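Precorrin-3 methylase (Rhodobacter capsulatus, PDB 3NUT) probably transfers a methyl group from S-adenosyl-L-methionine to a precorrin intermediate on the pathway to adenosylcobalamin (vitamin B12). Local coordinates at residues 35-40 and 55-60. Residues are numbered along the deposited sequence; the frame is centred on the assembly and turned at random.
Sequences ATDIVG and TLHPTD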
loop_
_atom_site.group_PDB
_atom_site.type_symbol
_atom_site.label_atom_id
_atom_site.label_comp_id
_atom_site.label_asym_id
_atom_site.label_seq_id
_atom_site.Cartn_x
_atom_site.Cartn_y
_atom_site.Cartn_z
ATOM N N ALA A 35 17.366 17.742 6.075
ATOM C CA ALA A 35 18.388 16.841 6.622
ATOM C C ALA A 35 19.756 17.471 6.797
ATOM O O ALA A 35 20.255 18.094 5.857
ATOM C CB ALA A 35 18.534 15.669 5.698
ATOM N N THR A 36 20.393 17.276 7.969
ATOM C CA THR A 36 21.848 17.469 8.085
ATOM C C THR A 36 22.540 16.178 7.684
ATOM O O THR A 36 23.690 16.176 7.236
ATOM C CB THR A 36 22.313 17.792 9.532
ATOM O OG1 THR A 36 21.927 16.732 10.424
ATOM C CG2 THR A 36 21.712 19.128 10.042
ATOM N N ASP A 37 21.841 15.065 7.883
ATOM C CA ASP A 37 22.412 13.783 7.615
ATOM C C ASP A 37 21.460 12.855 6.834
ATOM O O ASP A 37 20.309 12.682 7.210
ATOM C CB ASP A 37 22.832 13.151 8.931
ATOM C CG ASP A 37 23.891 13.981 9.681
ATOM O OD1 ASP A 37 23.552 14.958 10.368
ATOM O OD2 ASP A 37 25.079 13.638 9.607
ATOM N N ILE A 38 21.945 12.280 5.730
ATOM C CA ILE A 38 21.204 11.224 5.050
ATOM C C ILE A 38 21.882 9.851 5.207
ATOM O O ILE A 38 23.066 9.709 4.968
ATOM C CB ILE A 38 20.846 11.604 3.598
ATOM C CG1 ILE A 38 20.118 12.961 3.606
ATOM C CG2 ILE A 38 19.988 10.500 2.939
ATOM C CD1 ILE A 38 20.021 13.690 2.254
ATOM N N VAL A 39 21.119 8.852 5.657
ATOM C CA VAL A 39 21.612 7.490 5.831
ATOM C C VAL A 39 20.852 6.605 4.841
ATOM O O VAL A 39 19.626 6.607 4.842
ATOM C CB VAL A 39 21.335 7.001 7.289
ATOM C CG1 VAL A 39 21.740 5.522 7.468
ATOM C CG2 VAL A 39 22.040 7.889 8.287
ATOM N N GLY A 40 21.571 5.883 3.972
ATOM C CA GLY A 40 20.939 4.978 3.003
ATOM C C GLY A 40 21.767 4.642 1.779
ATOM O O GLY A 40 22.974 4.839 1.742
ATOM N N THR A 55 25.737 15.923 5.101
ATOM C CA THR A 55 26.589 14.757 5.069
ATOM C C THR A 55 25.783 13.469 4.828
ATOM O O THR A 55 24.639 13.308 5.301
ATOM C CB THR A 55 27.519 14.707 6.309
ATOM O OG1 THR A 55 27.667 13.367 6.745
ATOM C CG2 THR A 55 26.947 15.459 7.462
ATOM N N LEU A 56 26.381 12.566 4.066
ATOM C CA LEU A 56 25.734 11.327 3.628
ATOM C C LEU A 56 26.477 10.132 4.190
ATOM O O LEU A 56 27.705 10.136 4.226
ATOM C CB LEU A 56 25.781 11.240 2.110
ATOM C CG LEU A 56 24.673 11.727 1.179
ATOM C CD1 LEU A 56 24.230 13.122 1.477
ATOM C CD2 LEU A 56 25.173 11.582 -0.252
ATOM N N HIS A 57 25.730 9.105 4.601
ATOM C CA HIS A 57 26.299 7.933 5.263
ATOM C C HIS A 57 25.893 6.718 4.462
ATOM O O HIS A 57 24.776 6.251 4.591
ATOM C CB HIS A 57 25.795 7.819 6.715
ATOM C CG HIS A 57 25.997 9.062 7.522
ATOM N ND1 HIS A 57 27.046 9.218 8.411
ATOM C CD2 HIS A 57 25.305 10.226 7.550
ATOM C CE1 HIS A 57 26.989 10.417 8.953
ATOM N NE2 HIS A 57 25.940 11.049 8.454
ATOM N N PRO A 58 26.815 6.174 3.645
ATOM C CA PRO A 58 26.450 5.092 2.699
ATOM C C PRO A 58 26.151 3.744 3.378
ATOM O O PRO A 58 26.899 3.289 4.243
ATOM C CB PRO A 58 27.686 4.981 1.786
ATOM C CG PRO A 58 28.558 6.185 2.144
ATOM C CD PRO A 58 28.243 6.508 3.568
ATOM N N THR A 59 25.042 3.135 3.029
ATOM C CA THR A 59 24.766 1.795 3.504
ATOM C C THR A 59 24.481 0.960 2.273
ATOM O O THR A 59 24.254 1.492 1.175
ATOM C CB THR A 59 23.542 1.727 4.504
ATOM O OG1 THR A 59 22.312 1.732 3.781
ATOM C CG2 THR A 59 23.520 2.887 5.477
ATOM N N ASP A 60 24.513 -0.347 2.430
ATOM C CA ASP A 60 24.125 -1.209 1.330
ATOM C C ASP A 60 22.601 -1.264 1.304
ATOM O O ASP A 60 21.930 -0.639 2.139
ATOM C CB ASP A 60 24.754 -2.593 1.481
ATOM C CG ASP A 60 24.281 -3.295 2.711
ATOM O OD1 ASP A 60 23.168 -2.963 3.178
ATOM O OD2 ASP A 60 25.018 -4.178 3.203
#
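The His57 imidazole meets strand 37-40 with its edge: Asp37 OD2 and Ile38 O both lie near the ring plane, while Val39 CG2 approaches obliquely. The strands are nearly parallel neighbours in the five-stranded parallel sheet that also holds 80-85, 10-15 and 113-116, with 55-58 outermost. Asp37, Val39, Thr55 and His57 share one face of the sheet, and on it Met74 of helix 65-76 touches Asp37 and His57. Five backbone hydrogen bonds fix the register; the shortest, His57 N to Ile38 O at 2.8 Å, runs nearly along the C=O axis. On the side-chain level, His57 NE2 donates to Asp37 OD2 (3.0 Å, 166° at the hydrogen), with carboxylate and ring planes only 30° apart, though OD2 is crowded and its position less certain. OD2 also forms a salt bridge with Arg79, and OD1 uses its anti lone pair for Thr36 OG1, so both oxygens are held. An alanine in place of Asp37 would probably leave the His57 ring less firmly oriented and Arg79 without this carboxylate. Gly40 has backbone angles that would jam a CB against the preceding carbonyl. Beyond it, Thr59 N bonds Gly40 O at 3.0 Å from 53° out of the carbonyl plane, and Thr59 CG2 rests 3.8 Å from Val39 CG1.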